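Local coordinates for uncharacterized protein C22E12.03c (Schizosaccharomyces pombe, PDB 4QYT), which catalyses the glutathione-independent conversion of methylglyoxal to D-lactate and helps protect the cell against reactive oxygen species, at residues N107-M112 against N157-Q162; V7-A12 against I76-G81; D69-Y74 against V99-K104. All blocks are in the same frame, centred on the assembly; numbering follows the deposited sequence. Where two conformers were deposited one is given.

Contacts 1 and 2 are neighbouring strand pairs of one sheet, and their centres lie about 10 Å apart. Gly111 joins them: its N is 2.9 Å from Ala77 O and its O is 2.8 Å from Ile79 N. Contact 3, about 12 Å from either centre, pairs two helices on the sheet face that carries Cys8, Ala77 and Ile110, and Lys108 NZ reaches across to Ala71 O at 2.8 Å. The C-terminal ends of the parallel strands lie near the probable active-site residues Glu19, His133 and Cys114, here a sulfinic acid. Pro80 in contact 2 is about 4 Å from Glu19, side chain to side chain, and Ser161 about 9 Å from His133.

Contact 1: N107-M112 against N157-Q162; sequences NKWIGM and NLITSQ
Asn157 turns its amide onto the carbonyl of Lys108 at the start of the strand pair. Its CG lies between the backbone N and the carbonyl carbon (chi1 62°), and ND2 donates to Lys108 O at 2.8 Å. The acceptor sits in the amide plane, yet the donor stands well above the plane of the carbonyl. Phe102 O takes a second bond from ND2, and OD1 accepts from Lys104 N; bonds at both ends thus fix the rotation of the amide. In the conformer given, the Trp109 indole crosses this amide obliquely, the planes 59° apart, with CE3 3.6 Å from Asn157 CB.

Beyond this point strands 109-112 and 158-161 run parallel, as adjacent members of the central sheet of the DJ-1/PfpI fold. Ile110 N bonds to Asn157 O, Ile159 N to Ile110 O at 2.8 Å, and Met112 N to Ile159 O; Ser161 N to Met112 O is weak. On one face Leu158 CD1 meets Ile110 CG2 at 3.7 Å and Met112 CE at 4.0 Å, each side chain slanting across the leucine, while Val99 of helix 93-102 packs on Ile110 and Met112. On the other face Ile159 meets Phe170 of helix 167-178.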
loop_
_atom_site.group_PDB
_atom_site.type_symbol
_atom_site.label_atom_id
_atom_site.label_comp_id
_atom_site.label_asym_id
_atom_site.label_seq_id
_atom_site.Cartn_x
_atom_site.Cartn_y
_atom_site.Cartn_z
ATOM N N ASN A 107 -5.388 -19.816 -18.378
ATOM C CA ASN A 107 -5.396 -18.380 -18.539
ATOM C C ASN A 107 -6.364 -17.646 -17.611
ATOM O O ASN A 107 -6.704 -16.485 -17.866
ATOM C CB ASN A 107 -5.555 -18.004 -20.002
ATOM C CG ASN A 107 -4.299 -18.295 -20.796
ATOM O OD1 ASN A 107 -3.235 -17.765 -20.442
ATOM N ND2 ASN A 107 -4.354 -19.221 -21.721
ATOM N N LYS A 108 -6.683 -18.265 -16.478
ATOM C CA LYS A 108 -7.262 -17.582 -15.314
ATOM C C LYS A 108 -6.280 -17.694 -14.160
ATOM O O LYS A 108 -5.514 -18.665 -14.097
ATOM C CB LYS A 108 -8.579 -18.219 -14.905
ATOM C CG LYS A 108 -9.700 -18.193 -15.941
ATOM C CD LYS A 108 -10.115 -16.794 -16.337
ATOM C CE LYS A 108 -11.377 -16.828 -17.155
ATOM N NZ LYS A 108 -11.687 -15.497 -17.795
ATOM N N TRP A 109 -6.390 -16.790 -13.195
ATOM C CA TRP A 109 -5.448 -16.738 -12.069
ATOM C C TRP A 109 -6.205 -16.202 -10.853
ATOM O O TRP A 109 -7.065 -15.309 -10.989
ATOM C CB TRP A 109 -4.261 -15.813 -12.384
ATOM C CG TRP A 109 -3.508 -16.207 -13.626
ATOM C CD1 TRP A 109 -3.739 -15.782 -14.919
ATOM C CD2 TRP A 109 -2.519 -17.233 -13.728
ATOM N NE1 TRP A 109 -2.929 -16.466 -15.805
ATOM C CE2 TRP A 109 -2.176 -17.355 -15.090
ATOM C CE3 TRP A 109 -1.884 -18.072 -12.799
ATOM C CZ2 TRP A 109 -1.242 -18.260 -15.536
ATOM C CZ3 TRP A 109 -0.935 -18.970 -13.270
ATOM C CH2 TRP A 109 -0.597 -18.999 -14.597
ATOM N N ILE A 110 -5.860 -16.757 -9.685
ATOM C CA ILE A 110 -6.457 -16.334 -8.408
ATOM C C ILE A 110 -5.339 -15.936 -7.479
ATOM O O ILE A 110 -4.348 -16.679 -7.346
ATOM C CB ILE A 110 -7.214 -17.518 -7.757
ATOM C CG1 ILE A 110 -8.280 -18.123 -8.689
ATOM C CG2 ILE A 110 -7.855 -17.073 -6.440
ATOM C CD1 ILE A 110 -8.511 -19.570 -8.365
ATOM N N GLY A 111 -5.482 -14.780 -6.807
ATOM C CA GLY A 111 -4.572 -14.432 -5.745
ATOM C C GLY A 111 -5.322 -14.242 -4.441
ATOM O O GLY A 111 -6.389 -13.614 -4.440
ATOM N N MET A 112 -4.728 -14.705 -3.344
ATOM C CA MET A 112 -5.299 -14.440 -2.005
ATOM C C MET A 112 -4.169 -14.073 -1.056
ATOM O O MET A 112 -3.121 -14.733 -1.047
ATOM C CB MET A 112 -5.970 -15.700 -1.437
ATOM C CG MET A 112 -7.062 -16.260 -2.331
ATOM S SD MET A 112 -7.698 -17.794 -1.613
ATOM C CE MET A 112 -8.831 -18.283 -2.899
ATOM N N ASN A 157 -2.969 -22.437 -10.473
ATOM C CA ASN A 157 -3.099 -21.009 -10.790
ATOM C C ASN A 157 -3.568 -20.200 -9.584
ATOM O O ASN A 157 -4.117 -19.118 -9.761
ATOM C CB ASN A 157 -4.060 -20.817 -11.973
ATOM C CG ASN A 157 -5.464 -21.292 -11.682
ATOM O OD1 ASN A 157 -5.705 -22.095 -10.771
ATOM N ND2 ASN A 157 -6.407 -20.768 -12.456
ATOM N N LEU A 158 -3.220 -20.696 -8.390
ATOM C CA LEU A 158 -3.551 -20.045 -7.119
ATOM C C LEU A 158 -2.257 -19.520 -6.489
ATOM O O LEU A 158 -1.349 -20.310 -6.162
ATOM C CB LEU A 158 -4.206 -21.028 -6.171
ATOM C CG LEU A 158 -4.494 -20.487 -4.755
ATOM C CD1 LEU A 158 -5.472 -19.323 -4.779
ATOM C CD2 LEU A 158 -4.952 -21.610 -3.835
ATOM N N ILE A 159 -2.207 -18.213 -6.306
ATOM C CA ILE A 159 -1.131 -17.556 -5.599
ATOM C C ILE A 159 -1.670 -17.178 -4.213
ATOM O O ILE A 159 -2.690 -16.486 -4.103
ATOM C CB ILE A 159 -0.718 -16.275 -6.364
ATOM C CG1 ILE A 159 -0.105 -16.603 -7.741
ATOM C CG2 ILE A 159 0.261 -15.448 -5.530
ATOM C CD1 ILE A 159 -1.056 -17.017 -8.854
ATOM N N THR A 160 -0.938 -17.579 -3.167
ATOM C CA THR A 160 -1.252 -17.141 -1.808
ATOM C C THR A 160 -0.032 -16.505 -1.152
ATOM O O THR A 160 1.104 -16.722 -1.579
ATOM C CB THR A 160 -1.836 -18.290 -0.960
ATOM O OG1 THR A 160 -0.902 -19.365 -0.850
ATOM C CG2 THR A 160 -3.158 -18.754 -1.486
ATOM N N SER A 161 -0.286 -15.619 -0.192
ATOM C CA SER A 161 0.779 -14.848 0.425
ATOM C C SER A 161 0.416 -14.418 1.837
ATOM O O SER A 161 -0.708 -14.551 2.257
ATOM C CB SER A 161 1.081 -13.657 -0.458
ATOM O OG SER A 161 2.217 -12.925 -0.112
ATOM N N GLN A 162 1.418 -14.019 2.612
ATOM C CA GLN A 162 1.285 -13.972 4.063
ATOM C C GLN A 162 0.676 -12.696 4.646
ATOM O O GLN A 162 -0.114 -12.772 5.598
ATOM C CB GLN A 162 2.653 -14.200 4.701
ATOM C CG GLN A 162 3.191 -15.606 4.431
ATOM C CD GLN A 162 4.429 -15.927 5.217
ATOM O OE1 GLN A 162 5.428 -15.214 5.146
ATOM N NE2 GLN A 162 4.372 -17.017 5.984
#

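Contact 2: V7-A12 against I76-G81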
loop_
_atom_site.group_PDB
_atom_site.type_symbol
_atom_site.label_atom_id
_atom_site.label_comp_id
_atom_site.label_asym_id
_atom_site.label_seq_id
_atom_site.Cartn_x
_atom_site.Cartn_y
_atom_site.Cartn_z
ATOM N N VAL A 7 -8.109 -7.530 -14.688
ATOM C CA VAL A 7 -8.012 -7.928 -13.288
ATOM C C VAL A 7 -9.164 -7.347 -12.477
ATOM O O VAL A 7 -9.517 -6.174 -12.623
ATOM C CB VAL A 7 -6.655 -7.456 -12.715
ATOM C CG1 VAL A 7 -6.483 -7.881 -11.268
ATOM C CG2 VAL A 7 -5.503 -7.962 -13.575
ATOM N N CYS A 8 -9.677 -8.182 -11.570
ATOM C CA CYS A 8 -10.596 -7.749 -10.521
ATOM C C CYS A 8 -9.898 -7.831 -9.172
ATOM O O CYS A 8 -9.466 -8.923 -8.766
ATOM C CB CYS A 8 -11.812 -8.669 -10.475
ATOM S SG CYS A 8 -12.863 -8.390 -9.045
ATOM N N LEU A 9 -9.813 -6.694 -8.491
ATOM C CA LEU A 9 -9.349 -6.655 -7.107
ATOM C C LEU A 9 -10.602 -6.483 -6.238
ATOM O O LEU A 9 -11.223 -5.434 -6.204
ATOM C CB LEU A 9 -8.364 -5.499 -6.970
ATOM C CG LEU A 9 -7.698 -5.290 -5.647
ATOM C CD1 LEU A 9 -7.245 -6.470 -4.911
ATOM C CD2 LEU A 9 -6.620 -4.245 -5.741
ATOM N N PHE A 10 -10.995 -7.589 -5.586
ATOM C CA PHE A 10 -12.136 -7.500 -4.677
ATOM C C PHE A 10 -11.774 -6.640 -3.484
ATOM O O PHE A 10 -10.640 -6.618 -3.009
ATOM C CB PHE A 10 -12.550 -8.897 -4.206
ATOM C CG PHE A 10 -13.312 -9.700 -5.217
ATOM C CD1 PHE A 10 -14.591 -9.322 -5.599
ATOM C CD2 PHE A 10 -12.811 -10.880 -5.758
ATOM C CE1 PHE A 10 -15.334 -10.095 -6.480
ATOM C CE2 PHE A 10 -13.569 -11.653 -6.618
ATOM C CZ PHE A 10 -14.830 -11.271 -6.981
ATOM N N VAL A 11 -12.801 -6.015 -2.909
ATOM C CA VAL A 11 -12.627 -5.136 -1.764
ATOM C C VAL A 11 -13.925 -5.140 -0.971
ATOM O O VAL A 11 -15.011 -5.206 -1.545
ATOM C CB VAL A 11 -12.176 -3.719 -2.182
ATOM C CG1 VAL A 11 -13.271 -2.977 -2.951
ATOM C CG2 VAL A 11 -11.656 -2.881 -1.027
ATOM N N ALA A 12 -13.812 -5.052 0.348
ATOM C CA ALA A 12 -14.961 -5.012 1.232
ATOM C C ALA A 12 -14.657 -3.991 2.325
ATOM O O ALA A 12 -13.504 -3.621 2.547
ATOM C CB ALA A 12 -15.173 -6.398 1.834
ATOM N N ILE A 76 -8.227 -12.422 -13.835
ATOM C CA ILE A 76 -7.545 -12.584 -12.554
ATOM C C ILE A 76 -8.506 -12.052 -11.486
ATOM O O ILE A 76 -9.067 -10.980 -11.637
ATOM C CB ILE A 76 -6.210 -11.818 -12.502
ATOM C CG1 ILE A 76 -5.279 -12.218 -13.644
ATOM C CG2 ILE A 76 -5.535 -11.996 -11.141
ATOM C CD1 ILE A 76 -3.883 -11.646 -13.526
ATOM N N ALA A 77 -8.636 -12.840 -10.409
ATOM C CA ALA A 77 -9.413 -12.434 -9.239
ATOM C C ALA A 77 -8.488 -12.370 -8.046
ATOM O O ALA A 77 -7.822 -13.361 -7.764
ATOM C CB ALA A 77 -10.529 -13.425 -8.973
ATOM N N ILE A 78 -8.473 -11.237 -7.359
ATOM C CA ILE A 78 -7.582 -11.037 -6.204
ATOM C C ILE A 78 -8.445 -10.763 -4.973
ATOM O O ILE A 78 -9.311 -9.895 -4.971
ATOM C CB ILE A 78 -6.607 -9.855 -6.460
ATOM C CG1 ILE A 78 -5.807 -10.071 -7.752
ATOM C CG2 ILE A 78 -5.688 -9.679 -5.238
ATOM C CD1 ILE A 78 -4.938 -8.909 -8.122
ATOM N N ILE A 79 -8.069 -11.463 -3.894
ATOM C CA ILE A 79 -8.748 -11.381 -2.618
ATOM C C ILE A 79 -7.720 -10.930 -1.600
ATOM O O ILE A 79 -6.779 -11.670 -1.229
ATOM C CB ILE A 79 -9.411 -12.699 -2.196
ATOM C CG1 ILE A 79 -10.235 -13.220 -3.367
ATOM C CG2 ILE A 79 -10.354 -12.421 -1.023
ATOM C CD1 ILE A 79 -10.894 -14.558 -3.143
ATOM N N PRO A 80 -7.836 -9.665 -1.194
ATOM C CA PRO A 80 -6.932 -9.165 -0.172
ATOM C C PRO A 80 -7.428 -9.532 1.235
ATOM O O PRO A 80 -8.539 -10.045 1.409
ATOM C CB PRO A 80 -6.960 -7.651 -0.423
ATOM C CG PRO A 80 -8.377 -7.411 -0.948
ATOM C CD PRO A 80 -8.729 -8.620 -1.729
ATOM N N GLY A 81 -6.581 -9.216 2.228
ATOM C CA GLY A 81 -6.891 -9.519 3.612
ATOM C C GLY A 81 -7.359 -8.328 4.413
ATOM O O GLY A 81 -8.048 -7.456 3.900
#
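Ile78 sets its side chain between Val7 and Leu9 of the neighbouring strand. Its CB lies 3.8 Å from Leu9 CD1 and equally far from Cys8 O. The chain then forks. CG2, anti to the backbone N, takes the Leu9 side and approaches Leu9 CD1 to 3.6 Å. CG1, anti to the carbonyl carbon (chi1 -56°), passes near Cys8 O and leads to CD1, which ends 3.7 Å from Val7 CG1.

Strands 7-12 and 76-79 are parallel neighbours in the middle of the mostly parallel sheet of this alpha/beta fold, and helix 17-29 lays Phe20, Trp24 and Phe27 on the face bearing Val7 and Leu9. The ladder runs Cys8 N to Ile76 O, Ile78 N to Cys8 O and Phe10 N to Ile78 O, each about 2.9 Å. The next rung is missing because Pro80 has no N-H: its CD comes within 3.0 Å of Phe10 O, a buried carbonyl with no hydrogen-bond partner. Pro80 and Gly81 lie beside Glu19, a probable active-site residue, whose OE1 takes a weak hydrogen bond from Gly81 N. On the opposite face Cys8 SG sits over the centre of the Phe10 ring, 3.8 Å above its plane.

Contact 3: D69-Y74 against V99-K104; sequences DFAKQY and VKEFYK
Phe102 points its ring from the last turn of helix 93-102 at Phe70, Ala71 and Tyr74, where helix 67-73 gives way to the strand that follows. The two helices lie on the same face of the central sheet in this alpha/beta fold. Helix 93-102 is the second of two helices in the connection from strand 76-79 to its parallel neighbour 109-112, while helix 67-73 leads into strand 76-79.

The tight part is gathered round one rim atom. Phe102 CZ lies 3.6 Å from Phe70 CE1 and 3.3 Å from Tyr74 O. The approach to Phe70 is made at the edge of that ring, near its plane; the two side chains cross at about a right angle, but the ring planes are only 52° apart, with centroids separated by 5.8 Å. In Phe70 CG lies anti to the backbone N (chi1 -176°), and the rim atoms CD1 and CE1 of its ring meet Phe102. One face of the Phe70 ring is covered by Tyr74 CD2, 3.6 Å above the ring centre, and the ring also meets that of Phe10 with the planes nearly parallel. Phe102 also touches Ala77 of strand 76-79. Lys108 NZ bonds to both Ala71 O and Tyr74 O, and its positive charge probably suits carbonyls at the C-terminal end of helix 67-73.

Toward solvent the contact thins to Ala71 and Glu101, both partly exposed. Ala71 CB comes no nearer than 4.5 Å to Glu101 CG. The same methyl still reaches the Phe102 ring, meeting it at the edge, near its plane, with CB 3.8 Å from Phe102 CE1.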
loop_
_atom_site.group_PDB
_atom_site.type_symbol
_atom_site.label_atom_id
_atom_site.label_comp_id
_atom_site.label_asym_id
_atom_site.label_seq_id
_atom_site.Cartn_x
_atom_site.Cartn_y
_atom_site.Cartn_z
ATOM N N ASP A 69 -20.694 -14.691 -15.739
ATOM C CA ASP A 69 -20.526 -13.387 -16.354
ATOM C C ASP A 69 -19.219 -12.734 -15.925
ATOM O O ASP A 69 -18.536 -12.062 -16.700
ATOM C CB ASP A 69 -21.739 -12.491 -16.130
ATOM C CG ASP A 69 -21.780 -11.378 -17.158
ATOM O OD1 ASP A 69 -22.031 -11.713 -18.332
ATOM O OD2 ASP A 69 -21.563 -10.215 -16.805
ATOM N N PHE A 70 -18.882 -12.915 -14.642
ATOM C CA PHE A 70 -17.606 -12.454 -14.130
ATOM C C PHE A 70 -16.457 -13.011 -14.945
ATOM O O PHE A 70 -15.529 -12.290 -15.329
ATOM C CB PHE A 70 -17.468 -12.842 -12.658
ATOM C CG PHE A 70 -16.211 -12.316 -12.028
ATOM C CD1 PHE A 70 -15.013 -12.979 -12.163
ATOM C CD2 PHE A 70 -16.244 -11.208 -11.218
ATOM C CE1 PHE A 70 -13.863 -12.538 -11.527
ATOM C CE2 PHE A 70 -15.124 -10.772 -10.524
ATOM C CZ PHE A 70 -13.936 -11.447 -10.671
ATOM N N ALA A 71 -16.525 -14.309 -15.241
ATOM C CA ALA A 71 -15.473 -14.953 -15.991
ATOM C C ALA A 71 -15.379 -14.490 -17.438
ATOM O O ALA A 71 -14.332 -14.585 -18.069
ATOM C CB ALA A 71 -15.662 -16.467 -15.952
ATOM N N LYS A 72 -16.468 -13.930 -17.952
ATOM C CA LYS A 72 -16.439 -13.293 -19.264
ATOM C C LYS A 72 -15.772 -11.919 -19.244
ATOM O O LYS A 72 -15.383 -11.415 -20.287
ATOM C CB LYS A 72 -17.849 -13.108 -19.808
ATOM C CG LYS A 72 -18.552 -14.403 -20.149
ATOM C CD LYS A 72 -20.002 -14.190 -20.548
ATOM C CE LYS A 72 -20.758 -15.480 -20.808
ATOM N NZ LYS A 72 -22.180 -15.164 -21.127
ATOM N N GLN A 73 -15.644 -11.319 -18.080
ATOM C CA GLN A 73 -15.112 -9.967 -17.918
ATOM C C GLN A 73 -13.691 -9.917 -17.383
ATOM O O GLN A 73 -12.969 -8.952 -17.690
ATOM C CB GLN A 73 -16.013 -9.139 -16.995
ATOM C CG GLN A 73 -17.411 -8.940 -17.541
ATOM C CD GLN A 73 -18.229 -8.016 -16.666
ATOM O OE1 GLN A 73 -17.811 -6.907 -16.348
ATOM N NE2 GLN A 73 -19.410 -8.466 -16.251
ATOM N N TYR A 74 -13.301 -10.869 -16.556
ATOM C CA TYR A 74 -12.037 -10.812 -15.819
ATOM C C TYR A 74 -11.281 -12.103 -15.981
ATOM O O TYR A 74 -11.863 -13.183 -16.096
ATOM C CB TYR A 74 -12.282 -10.536 -14.320
ATOM C CG TYR A 74 -12.933 -9.233 -14.046
ATOM C CD1 TYR A 74 -12.235 -8.032 -14.145
ATOM C CD2 TYR A 74 -14.252 -9.164 -13.665
ATOM C CE1 TYR A 74 -12.846 -6.814 -13.892
ATOM C CE2 TYR A 74 -14.871 -7.965 -13.402
ATOM C CZ TYR A 74 -14.170 -6.768 -13.549
ATOM O OH TYR A 74 -14.819 -5.579 -13.281
ATOM N N VAL A 99 -13.831 -18.072 -7.522
ATOM C CA VAL A 99 -12.614 -18.825 -7.246
ATOM C C VAL A 99 -12.694 -20.286 -7.744
ATOM O O VAL A 99 -11.750 -20.803 -8.344
ATOM C CB VAL A 99 -12.288 -18.702 -5.722
ATOM C CG1 VAL A 99 -11.298 -19.740 -5.241
ATOM C CG2 VAL A 99 -11.857 -17.280 -5.398
ATOM N N LYS A 100 -13.809 -20.924 -7.482
ATOM C CA LYS A 100 -14.014 -22.297 -7.937
ATOM C C LYS A 100 -14.010 -22.393 -9.443
ATOM O O LYS A 100 -13.451 -23.353 -10.019
ATOM C CB LYS A 100 -15.324 -22.845 -7.375
ATOM C CG LYS A 100 -15.272 -23.101 -5.891
ATOM C CD LYS A 100 -16.599 -23.563 -5.346
ATOM C CE LYS A 100 -16.803 -25.034 -5.649
ATOM N NZ LYS A 100 -15.825 -25.922 -4.929
ATOM N N GLU A 101 -14.649 -21.436 -10.112
ATOM C CA GLU A 101 -14.646 -21.456 -11.562
ATOM C C GLU A 101 -13.262 -21.259 -12.132
ATOM O O GLU A 101 -12.890 -21.877 -13.141
ATOM C CB GLU A 101 -15.568 -20.376 -12.132
ATOM C CG GLU A 101 -15.572 -20.298 -13.647
ATOM C CD GLU A 101 -15.974 -21.597 -14.324
ATOM O OE1 GLU A 101 -16.911 -22.277 -13.800
ATOM O OE2 GLU A 101 -15.504 -21.813 -15.486
ATOM N N PHE A 102 -12.493 -20.353 -11.527
ATOM C CA PHE A 102 -11.200 -20.023 -12.060
ATOM C C PHE A 102 -10.165 -21.100 -11.808
ATOM O O PHE A 102 -9.192 -21.203 -12.542
ATOM C CB PHE A 102 -10.692 -18.688 -11.494
ATOM C CG PHE A 102 -11.205 -17.444 -12.165
ATOM C CD1 PHE A 102 -12.374 -17.409 -12.879
ATOM C CD2 PHE A 102 -10.479 -16.271 -12.069
ATOM C CE1 PHE A 102 -12.793 -16.257 -13.489
ATOM C CE2 PHE A 102 -10.901 -15.109 -12.659
ATOM C CZ PHE A 102 -12.061 -15.103 -13.374
ATOM N N TYR A 103 -10.307 -21.869 -10.718
ATOM C CA TYR A 103 -9.226 -22.764 -10.282
ATOM C C TYR A 103 -8.938 -23.785 -11.373
ATOM O O TYR A 103 -9.815 -24.471 -11.871
ATOM C CB TYR A 103 -9.587 -23.453 -8.980
ATOM C CG TYR A 103 -8.443 -24.244 -8.379
ATOM C CD1 TYR A 103 -7.333 -23.610 -7.865
ATOM C CD2 TYR A 103 -8.415 -25.625 -8.435
ATOM C CE1 TYR A 103 -6.250 -24.293 -7.350
ATOM C CE2 TYR A 103 -7.340 -26.338 -7.903
ATOM C CZ TYR A 103 -6.260 -25.659 -7.374
ATOM O OH TYR A 103 -5.191 -26.361 -6.862
ATOM N N LYS A 104 -7.656 -23.904 -11.699
ATOM C CA LYS A 104 -7.161 -24.826 -12.716
ATOM C C LYS A 104 -7.682 -24.538 -14.111
ATOM O O LYS A 104 -7.472 -25.333 -14.997
ATOM C CB LYS A 104 -7.400 -26.283 -12.343
ATOM C CG LYS A 104 -6.416 -26.787 -11.328
ATOM C CD LYS A 104 -6.602 -28.249 -10.981
ATOM C CE LYS A 104 -6.106 -29.080 -12.129
ATOM N NZ LYS A 104 -5.997 -30.508 -11.733
#